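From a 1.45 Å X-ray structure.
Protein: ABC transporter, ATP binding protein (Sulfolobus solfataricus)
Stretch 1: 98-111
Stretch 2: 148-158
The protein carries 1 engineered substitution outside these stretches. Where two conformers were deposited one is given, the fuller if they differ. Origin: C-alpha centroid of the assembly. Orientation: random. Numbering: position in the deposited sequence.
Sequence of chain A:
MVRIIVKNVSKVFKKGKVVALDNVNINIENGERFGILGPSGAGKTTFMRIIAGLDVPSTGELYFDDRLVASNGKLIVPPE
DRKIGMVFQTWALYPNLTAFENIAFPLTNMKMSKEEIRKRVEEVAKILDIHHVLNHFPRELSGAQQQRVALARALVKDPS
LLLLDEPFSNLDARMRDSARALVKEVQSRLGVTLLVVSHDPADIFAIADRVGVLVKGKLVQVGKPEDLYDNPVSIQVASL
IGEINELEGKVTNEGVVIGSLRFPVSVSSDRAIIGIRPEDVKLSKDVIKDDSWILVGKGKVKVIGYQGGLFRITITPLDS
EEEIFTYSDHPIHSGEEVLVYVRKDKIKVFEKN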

# COMPACT_ATOMS: atom_id res chain seq x y z
N THR A 98 14.31 19.85 20.42
CA THR A 98 14.58 20.43 19.13
C THR A 98 14.76 19.32 18.11
O THR A 98 14.84 18.13 18.46
N ALA A 99 14.87 19.67 16.84
CA ALA A 99 15.13 18.68 15.82
C ALA A 99 16.42 17.92 16.16
O ALA A 99 16.47 16.69 16.06
N PHE A 100 17.48 18.62 16.55
CA PHE A 100 18.72 17.97 16.92
C PHE A 100 18.48 16.97 18.03
O PHE A 100 18.94 15.85 17.97
N GLU A 101 17.79 17.39 19.08
CA GLU A 101 17.54 16.55 20.23
C GLU A 101 16.70 15.34 19.85
O GLU A 101 16.90 14.23 20.37
N ASN A 102 15.76 15.53 18.93
CA ASN A 102 14.93 14.42 18.47
C ASN A 102 15.78 13.38 17.73
O ASN A 102 15.59 12.18 17.91
N ILE A 103 16.69 13.85 16.89
CA ILE A 103 17.53 12.95 16.11
C ILE A 103 18.59 12.27 16.98
O ILE A 103 18.93 11.10 16.76
N ALA A 104 19.07 12.97 18.00
CA ALA A 104 20.08 12.43 18.89
C ALA A 104 19.53 11.42 19.88
O ALA A 104 20.27 10.59 20.42
N PHE A 105 18.24 11.49 20.15
CA PHE A 105 17.64 10.66 21.19
C PHE A 105 18.01 9.18 21.13
O PHE A 105 18.37 8.60 22.15
N PRO A 106 17.93 8.54 19.96
CA PRO A 106 18.25 7.11 19.89
C PRO A 106 19.70 6.80 20.24
O PRO A 106 20.01 5.63 20.49
N LEU A 107 20.57 7.80 20.25
CA LEU A 107 21.99 7.58 20.51
C LEU A 107 22.37 7.69 21.98
O LEU A 107 23.52 7.47 22.33
N THR A 108 21.39 8.00 22.82
CA THR A 108 21.62 8.27 24.24
C THR A 108 22.46 7.22 24.95
O THR A 108 23.37 7.56 25.70
N ASN A 109 22.14 5.96 24.70
CA ASN A 109 22.85 4.87 25.38
C ASN A 109 23.64 3.97 24.42
O ASN A 109 23.74 2.76 24.63
N MET A 110 24.22 4.59 23.40
CA MET A 110 25.01 3.87 22.41
C MET A 110 26.51 4.02 22.60
O MET A 110 27.30 3.81 21.69
N LYS A 111 26.89 4.40 23.82
CA LYS A 111 28.30 4.53 24.19
C LYS A 111 29.07 5.48 23.29
O LYS A 111 30.24 5.27 22.99
N ARG A 148 11.37 14.75 7.33
CA ARG A 148 12.79 14.52 7.24
C ARG A 148 13.44 14.33 8.62
O ARG A 148 14.36 13.50 8.75
N VAL A 149 12.99 15.04 9.65
CA VAL A 149 13.53 14.82 10.98
C VAL A 149 13.16 13.42 11.47
O VAL A 149 13.98 12.74 12.06
N ALA A 150 11.93 12.99 11.20
CA ALA A 150 11.50 11.65 11.59
C ALA A 150 12.32 10.58 10.87
O ALA A 150 12.70 9.56 11.47
N LEU A 151 12.62 10.80 9.59
CA LEU A 151 13.45 9.86 8.86
C LEU A 151 14.89 9.88 9.41
O LEU A 151 15.49 8.83 9.57
N ALA A 152 15.43 11.04 9.75
CA ALA A 152 16.76 11.13 10.31
C ALA A 152 16.83 10.37 11.62
O ALA A 152 17.82 9.68 11.91
N ARG A 153 15.82 10.54 12.46
CA ARG A 153 15.75 9.79 13.72
C ARG A 153 15.81 8.28 13.47
O ARG A 153 16.49 7.54 14.18
N ALA A 154 15.08 7.82 12.46
CA ALA A 154 15.06 6.39 12.11
C ALA A 154 16.39 5.88 11.58
O ALA A 154 16.66 4.68 11.71
N LEU A 155 17.20 6.75 10.99
CA LEU A 155 18.45 6.37 10.31
C LEU A 155 19.72 6.60 11.12
O LEU A 155 20.81 6.20 10.73
N VAL A 156 19.56 7.26 12.25
CA VAL A 156 20.73 7.73 13.00
C VAL A 156 21.66 6.63 13.53
O VAL A 156 22.85 6.87 13.68
N LYS A 157 21.12 5.45 13.79
CA LYS A 157 21.93 4.31 14.26
C LYS A 157 22.33 3.34 13.14
O LYS A 157 22.70 2.20 13.39
N ASP A 158 22.26 3.79 11.90
CA ASP A 158 22.56 2.93 10.75
C ASP A 158 21.91 1.53 10.80
O ASP A 158 22.53 0.50 11.04

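A helix from the first stretch lies beside a helix from the second that begins earlier in the chain; their axes come within 8.5 Å and run in roughly the same direction, 31° apart, and residues following each helix extend the contact. They bury 567 Å² in all, and no direct hydrogen bond crosses between them, so the contact rests on the fit of side chains.

Ile103 covers the most surface. Its CA lies 4.3 Å from the CA of Arg153, and its CA-to-CB bond points sideways, so that the side chain lies along the neighbouring helix. With chi1 m and chi2 t, the branched chain reaches three apolar partners: CG1 lies 3.9 Å from Val149 CG1, CD1 lies 3.7 Å from Ala152 CB, and CG2 lies 4.0 Å from Val156 CG2. Ala152 points toward the first stretch, and its single methyl lets the end of the isoleucine settle against it. Val149, chi1 t, also takes up Ala99, whose CB sits 4.0 Å from Val149 CG2; the small alanine suits this end of the contact.

Val156, chi1 p, points toward the first stretch and serves as the second centre. Its CG1 packs 3.8 Å from Pro106 CB and approaches Ile103 O to 3.5 Å, while its CG2 meets Leu107 CD1 at 3.8 Å. Leu107, m and t, leaves its backbone sideways, but its end comes nearer the other stretch. Pro106 points toward that stretch, and its compact ring also rests on the aliphatic part of Arg153, with Pro106 CG 3.8 Å from Arg153 CG.

Arg153 has as much of its surface covered as Val156, and its long chain suits a place where apolar and polar surroundings meet. Extended through chi1 and chi2, both t, it lays its CG 3.7 Å from Asn102 O before chi3 turns to p. Its NH1 comes to 4.0 Å from Asn102 OD1, too far for a hydrogen bond; both groups are satisfied elsewhere in the structure. Asn102 also donates from ND2 to Thr98 O, 3.1 Å away, within its own stretch.

At the more open end, Lys157 (m, t, m, t) uses its methylenes as apolar surface: CG lies 3.8 Å from Leu107 CD2, and CD lies 4.1 Å from Met110 SD. The CA-to-CB bond of Met110, whose three chi angles are all m, points toward the second stretch. The charged end of Lys157 finds a water, which accepts from Lys157 NZ at 2.9 Å and donates to Pro106 O at 2.7 Å, joining the stretches through a bridge that satisfies a proline carbonyl.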

# COMPACT_ATOMS: atom_id res chain seq x y z
CB THR A 98 15.86 21.25 19.15
OG1 THR A 98 16.96 20.39 19.52
CG2 THR A 98 15.82 22.35 20.18
CB ALA A 99 15.19 19.34 14.45
CB PHE A 100 19.76 19.00 17.43
CG PHE A 100 21.07 18.39 17.85
CD1 PHE A 100 22.09 18.24 16.95
CD2 PHE A 100 21.25 17.89 19.12
CE1 PHE A 100 23.29 17.67 17.33
CE2 PHE A 100 22.44 17.31 19.49
CZ PHE A 100 23.46 17.20 18.59
CB GLU A 101 16.84 17.38 21.31
CG GLU A 101 17.74 18.41 21.98
CD GLU A 101 17.04 19.24 23.04
OE1 GLU A 101 15.96 19.81 22.77
OE2 GLU A 101 17.59 19.33 24.17
CB ASN A 102 13.82 14.92 17.55
CG ASN A 102 12.54 15.17 18.29
OD1 ASN A 102 11.80 14.22 18.61
ND2 ASN A 102 12.25 16.44 18.58
CB ILE A 103 18.16 13.70 14.94
CG1 ILE A 103 17.07 14.26 14.01
CG2 ILE A 103 19.11 12.79 14.16
CD1 ILE A 103 17.61 15.27 12.96
CB ALA A 104 20.72 13.54 19.65
CB PHE A 105 16.12 10.84 21.18
CG PHE A 105 15.45 10.26 22.39
CD1 PHE A 105 15.54 10.88 23.62
CD2 PHE A 105 14.75 9.08 22.30
CE1 PHE A 105 14.94 10.34 24.74
CE2 PHE A 105 14.13 8.53 23.41
CZ PHE A 105 14.23 9.17 24.63
CB PRO A 106 17.96 6.76 18.43
CG PRO A 106 16.98 7.82 17.97
CD PRO A 106 17.47 9.07 18.67
CB LEU A 107 22.82 8.59 19.73
CG LEU A 107 22.65 8.61 18.21
CD1 LEU A 107 23.59 9.62 17.57
CD2 LEU A 107 22.89 7.24 17.65
CB THR A 108 20.27 8.41 24.95
OG1 THR A 108 19.54 9.50 24.39
CG2 THR A 108 20.47 8.80 26.41
CB ASN A 109 21.86 4.05 26.19
CG ASN A 109 21.13 4.89 27.23
OD1 ASN A 109 21.74 5.52 28.11
ND2 ASN A 109 19.80 4.90 27.14
CB MET A 110 24.59 4.31 21.00
CG MET A 110 23.13 3.99 20.71
SD MET A 110 22.74 2.22 20.90
CE MET A 110 23.76 1.62 19.66
CB LYS A 111 28.97 3.16 24.22
CG LYS A 111 28.38 2.23 25.27
CD LYS A 111 29.12 0.90 25.33
CE LYS A 111 28.77 0.01 24.14
NZ LYS A 111 29.32 0.52 22.86
CB ARG A 148 13.46 15.61 6.42
CG ARG A 148 13.07 15.54 4.96
CD ARG A 148 13.51 16.72 4.16
NE ARG A 148 13.11 16.54 2.77
CZ ARG A 148 13.96 16.31 1.79
NH1 ARG A 148 15.26 16.23 2.03
NH2 ARG A 148 13.51 16.14 0.55
CB VAL A 149 13.01 15.88 11.96
CG1 VAL A 149 13.42 15.55 13.38
CG2 VAL A 149 13.54 17.22 11.53
CB ALA A 150 10.01 11.46 11.30
CB LEU A 151 13.44 10.20 7.39
CG LEU A 151 14.08 9.23 6.42
CD1 LEU A 151 13.52 7.83 6.57
CD2 LEU A 151 13.88 9.76 5.01
CB ALA A 152 17.11 12.59 10.53
CB ARG A 153 14.48 10.16 14.48
CG ARG A 153 14.34 9.47 15.79
CD ARG A 153 13.10 9.84 16.56
NE ARG A 153 11.89 9.59 15.80
CZ ARG A 153 10.68 9.94 16.20
NH1 ARG A 153 10.53 10.61 17.34
NH2 ARG A 153 9.63 9.68 15.44
CB ALA A 154 14.01 6.14 11.08
CB LEU A 155 18.56 7.15 9.01
CG LEU A 155 17.45 6.88 8.00
CD1 LEU A 155 17.62 7.81 6.82
CD2 LEU A 155 17.47 5.45 7.56
CB VAL A 156 20.30 8.72 14.12
CG1 VAL A 156 19.77 8.01 15.33
CG2 VAL A 156 21.47 9.60 14.47
CB LYS A 157 21.18 3.49 15.32
CG LYS A 157 20.90 4.20 16.64
CD LYS A 157 20.37 3.24 17.70
CE LYS A 157 18.97 2.75 17.37
NZ LYS A 157 18.45 1.80 18.41
CB ASP A 158 24.05 2.77 10.51
CG ASP A 158 24.37 2.50 9.05
OD1 ASP A 158 23.93 3.33 8.20
OD2 ASP A 158 25.01 1.51 8.65
O HOH W 1 18.41 3.48 20.73